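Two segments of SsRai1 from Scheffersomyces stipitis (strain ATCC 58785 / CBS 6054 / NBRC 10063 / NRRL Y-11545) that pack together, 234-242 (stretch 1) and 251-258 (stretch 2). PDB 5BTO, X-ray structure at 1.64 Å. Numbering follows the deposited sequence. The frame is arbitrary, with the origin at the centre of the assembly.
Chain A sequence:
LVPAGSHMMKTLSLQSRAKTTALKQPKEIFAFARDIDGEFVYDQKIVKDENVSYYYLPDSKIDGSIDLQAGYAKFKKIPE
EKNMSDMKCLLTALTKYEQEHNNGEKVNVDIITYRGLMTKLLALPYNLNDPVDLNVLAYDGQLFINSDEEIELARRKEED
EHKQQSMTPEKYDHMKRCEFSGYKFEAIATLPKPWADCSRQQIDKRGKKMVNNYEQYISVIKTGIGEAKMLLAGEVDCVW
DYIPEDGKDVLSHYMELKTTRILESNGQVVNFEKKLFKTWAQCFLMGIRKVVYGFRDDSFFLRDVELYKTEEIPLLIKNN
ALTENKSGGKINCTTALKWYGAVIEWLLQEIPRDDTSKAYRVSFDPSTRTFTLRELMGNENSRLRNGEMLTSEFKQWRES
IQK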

# COMPACT_ATOMS: atom_id res chain seq x y z
N GLY A 234 -28.07 -0.45 -7.62
CA GLY A 234 -27.60 -0.01 -8.91
C GLY A 234 -28.68 0.11 -9.96
O GLY A 234 -29.54 -0.77 -10.07
N GLU A 235 -28.64 1.18 -10.75
CA GLU A 235 -29.55 1.31 -11.88
C GLU A 235 -29.30 0.23 -12.92
O GLU A 235 -28.15 -0.12 -13.22
CB GLU A 235 -29.45 2.69 -12.55
CG GLU A 235 -30.52 2.88 -13.63
CD GLU A 235 -30.49 4.23 -14.32
OE1 GLU A 235 -29.63 5.06 -13.96
OE2 GLU A 235 -31.32 4.46 -15.23
N VAL A 236 -30.39 -0.29 -13.47
CA VAL A 236 -30.36 -1.33 -14.49
C VAL A 236 -31.11 -0.81 -15.70
O VAL A 236 -32.21 -0.25 -15.56
CB VAL A 236 -31.01 -2.63 -13.95
CG1 VAL A 236 -31.40 -3.58 -15.10
CG2 VAL A 236 -30.09 -3.31 -12.93
N ASP A 237 -30.53 -0.97 -16.88
CA ASP A 237 -31.08 -0.33 -18.07
C ASP A 237 -32.29 -1.06 -18.65
O ASP A 237 -33.28 -0.42 -19.00
CB ASP A 237 -30.00 -0.14 -19.14
CG ASP A 237 -28.90 0.81 -18.70
OD1 ASP A 237 -29.21 1.72 -17.90
OD2 ASP A 237 -27.74 0.64 -19.13
N CYS A 238 -32.21 -2.38 -18.73
CA CYS A 238 -33.32 -3.14 -19.32
C CYS A 238 -33.23 -4.63 -19.01
O CYS A 238 -32.24 -5.12 -18.46
CB CYS A 238 -33.38 -2.91 -20.84
SG CYS A 238 -32.10 -3.74 -21.78
N VAL A 239 -34.29 -5.34 -19.38
CA VAL A 239 -34.32 -6.79 -19.36
C VAL A 239 -34.10 -7.26 -20.79
O VAL A 239 -34.68 -6.69 -21.72
CB VAL A 239 -35.70 -7.28 -18.86
CG1 VAL A 239 -35.87 -8.76 -19.08
CG2 VAL A 239 -35.84 -6.93 -17.38
N TRP A 240 -33.25 -8.26 -21.00
CA TRP A 240 -33.03 -8.74 -22.37
C TRP A 240 -34.04 -9.78 -22.83
O TRP A 240 -34.32 -9.89 -24.02
CB TRP A 240 -31.59 -9.21 -22.61
CG TRP A 240 -31.16 -10.41 -21.85
CD1 TRP A 240 -30.62 -10.43 -20.58
CD2 TRP A 240 -31.16 -11.76 -22.31
NE1 TRP A 240 -30.31 -11.73 -20.23
CE2 TRP A 240 -30.64 -12.56 -21.27
CE3 TRP A 240 -31.57 -12.38 -23.49
CZ2 TRP A 240 -30.51 -13.95 -21.38
CZ3 TRP A 240 -31.44 -13.75 -23.61
CH2 TRP A 240 -30.92 -14.52 -22.56
N ASP A 241 -34.59 -10.55 -21.90
CA ASP A 241 -35.61 -11.52 -22.30
C ASP A 241 -36.91 -11.41 -21.51
O ASP A 241 -37.93 -10.96 -22.04
CB ASP A 241 -35.05 -12.95 -22.36
CG ASP A 241 -34.43 -13.42 -21.05
OD1 ASP A 241 -34.31 -12.62 -20.10
OD2 ASP A 241 -34.03 -14.60 -20.98
N TYR A 242 -36.87 -11.80 -20.24
CA TYR A 242 -38.06 -11.77 -19.40
C TYR A 242 -37.67 -11.74 -17.94
O TYR A 242 -36.53 -12.07 -17.59
CB TYR A 242 -38.94 -13.00 -19.69
CG TYR A 242 -38.27 -14.31 -19.32
CD1 TYR A 242 -37.41 -14.95 -20.21
CD2 TYR A 242 -38.48 -14.89 -18.08
CE1 TYR A 242 -36.78 -16.13 -19.87
CE2 TYR A 242 -37.87 -16.08 -17.74
CZ TYR A 242 -37.02 -16.69 -18.63
OH TYR A 242 -36.41 -17.87 -18.28
N LEU A 251 -31.14 -11.37 -11.87
CA LEU A 251 -29.99 -10.59 -12.38
C LEU A 251 -29.52 -11.05 -13.76
O LEU A 251 -29.10 -10.23 -14.59
CB LEU A 251 -28.79 -10.63 -11.42
CG LEU A 251 -28.92 -9.81 -10.15
CD1 LEU A 251 -27.73 -10.11 -9.28
CD2 LEU A 251 -29.04 -8.31 -10.45
N SER A 252 -29.56 -12.36 -13.98
CA SER A 252 -29.07 -12.94 -15.22
C SER A 252 -29.91 -12.51 -16.41
O SER A 252 -29.53 -12.76 -17.54
CB SER A 252 -29.02 -14.46 -15.13
OG SER A 252 -30.32 -15.03 -15.14
N HIS A 253 -31.05 -11.87 -16.14
CA HIS A 253 -31.96 -11.42 -17.20
C HIS A 253 -31.85 -9.93 -17.53
O HIS A 253 -32.55 -9.41 -18.41
CB HIS A 253 -33.40 -11.78 -16.83
CG HIS A 253 -33.62 -13.24 -16.68
ND1 HIS A 253 -33.95 -14.05 -17.75
CD2 HIS A 253 -33.55 -14.06 -15.60
CE1 HIS A 253 -34.09 -15.30 -17.33
NE2 HIS A 253 -33.85 -15.33 -16.03
N TYR A 254 -30.94 -9.25 -16.84
CA TYR A 254 -30.73 -7.82 -17.04
C TYR A 254 -29.61 -7.55 -18.05
O TYR A 254 -28.77 -8.40 -18.30
CB TYR A 254 -30.33 -7.15 -15.72
CG TYR A 254 -31.41 -7.08 -14.67
CD1 TYR A 254 -32.76 -7.06 -15.01
CD2 TYR A 254 -31.07 -7.01 -13.32
CE1 TYR A 254 -33.74 -6.98 -14.02
CE2 TYR A 254 -32.04 -6.93 -12.33
CZ TYR A 254 -33.37 -6.92 -12.69
OH TYR A 254 -34.34 -6.83 -11.72
N MET A 255 -29.62 -6.35 -18.62
CA MET A 255 -28.59 -5.98 -19.59
C MET A 255 -28.30 -4.48 -19.47
O MET A 255 -29.19 -3.69 -19.15
CB MET A 255 -29.05 -6.34 -21.02
CG MET A 255 -27.94 -6.24 -22.09
SD MET A 255 -28.34 -7.12 -23.63
CE MET A 255 -29.87 -6.29 -24.02
N GLU A 256 -27.05 -4.10 -19.69
CA GLU A 256 -26.65 -2.71 -19.71
C GLU A 256 -26.63 -2.19 -21.14
O GLU A 256 -26.32 -2.94 -22.07
CB GLU A 256 -25.24 -2.60 -19.11
CG GLU A 256 -24.72 -1.19 -18.97
CD GLU A 256 -25.16 -0.55 -17.67
OE1 GLU A 256 -25.71 -1.26 -16.81
OE2 GLU A 256 -24.94 0.67 -17.51
N LEU A 257 -26.95 -0.91 -21.33
CA LEU A 257 -26.92 -0.28 -22.65
C LEU A 257 -26.03 0.96 -22.63
O LEU A 257 -26.24 1.86 -21.83
CB LEU A 257 -28.33 0.15 -23.06
CG LEU A 257 -29.36 -0.98 -23.11
CD1 LEU A 257 -30.75 -0.43 -23.41
CD2 LEU A 257 -28.95 -2.01 -24.14
N LYS A 258 -25.04 1.01 -23.52
CA LYS A 258 -24.09 2.11 -23.55
C LYS A 258 -23.86 2.57 -24.97
O LYS A 258 -24.16 1.84 -25.92
CB LYS A 258 -22.74 1.67 -22.96
CG LYS A 258 -22.80 1.08 -21.57
CD LYS A 258 -23.02 2.15 -20.53
CE LYS A 258 -22.65 1.62 -19.14
NZ LYS A 258 -23.20 2.46 -18.04
O HOH W 1 -26.49 -2.10 -14.22
O HOH W 2 -27.26 1.61 -15.72
O HOH W 3 -26.17 2.82 -18.98

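Short antiparallel pairings often offer few backbone hydrogen bonds, and side chains then extend the pairing at its ends. The contact between these two segments of SsRai1 is a compact example. Its ladder centres on Cys 238 and Met 255, where Met 255 N donates to Cys 238 O at 2.9 Å and Cys 238 N returns a weak bond to Met 255 O at 3.3 Å. The next backbone bond runs from Trp 240 N to His 253 O, 2.9 Å, and between these bonds Val 239 faces Tyr 254 as a non-hydrogen-bonded pair.

Beyond Cys 238 the pattern passes to a carboxylate. Asp 237, with its CA-to-CB bond pointing toward the partner and chi1 in the m well, accepts a hydrogen bond at OD2 from Leu 257 N, 2.8 Å away, at a nearly straight 179°. The same placement carries a cost: Asp 237 OD2 lies 3.2 Å from Glu 256 OE2, two acceptors of like charge. Glu 256 OE2 is also in a salt bridge with Lys 258 NZ at 2.6 Å, which sets a positive charge beside the acidic pair. Water 3 donates to Asp 237 OD2 at 2.7 Å and accepts from Lys 258 NZ at 3.1 Å. With chi2 in the p well, the Glu 256 side chain bends so that its end comes nearer the other stretch than its CA-to-CB direction suggests; water 1 then links Glu 256 OE1 to Glu 235 O, donating at 2.8 Å to each.

At the opposite end, Trp 240 takes chi1 p and chi2 -87°, which brings the ring edge to the partner backbone and lets NE1 donate to Ser 252 O at 3.0 Å. Asp 241, also p, turns a sideways CA-to-CB bond into a contact: its OD1 accepts from His 253 ND1 at 2.8 Å, near the plane of the imidazole, while also receiving a weak bond from Tyr 242 N at 2.7 Å. Tyr 242 starts away from the partner, yet chi1 p brings its ring back, and the edge of His 253 meets its face, with His 253 CE1 3.5 Å from Tyr 242 CZ.

Apolar contacts fill the remainder. Val 236, in t, lays CG1 over the face of Tyr 254, 3.5 Å from its CG, whereas Val 239 CG2 approaches the ring edge, 3.9 Å from Tyr 254 CD1. Met 255 ends in chi3 p, its CE 3.7 Å from Trp 240 CB and 4.1 Å from Cys 238 SG.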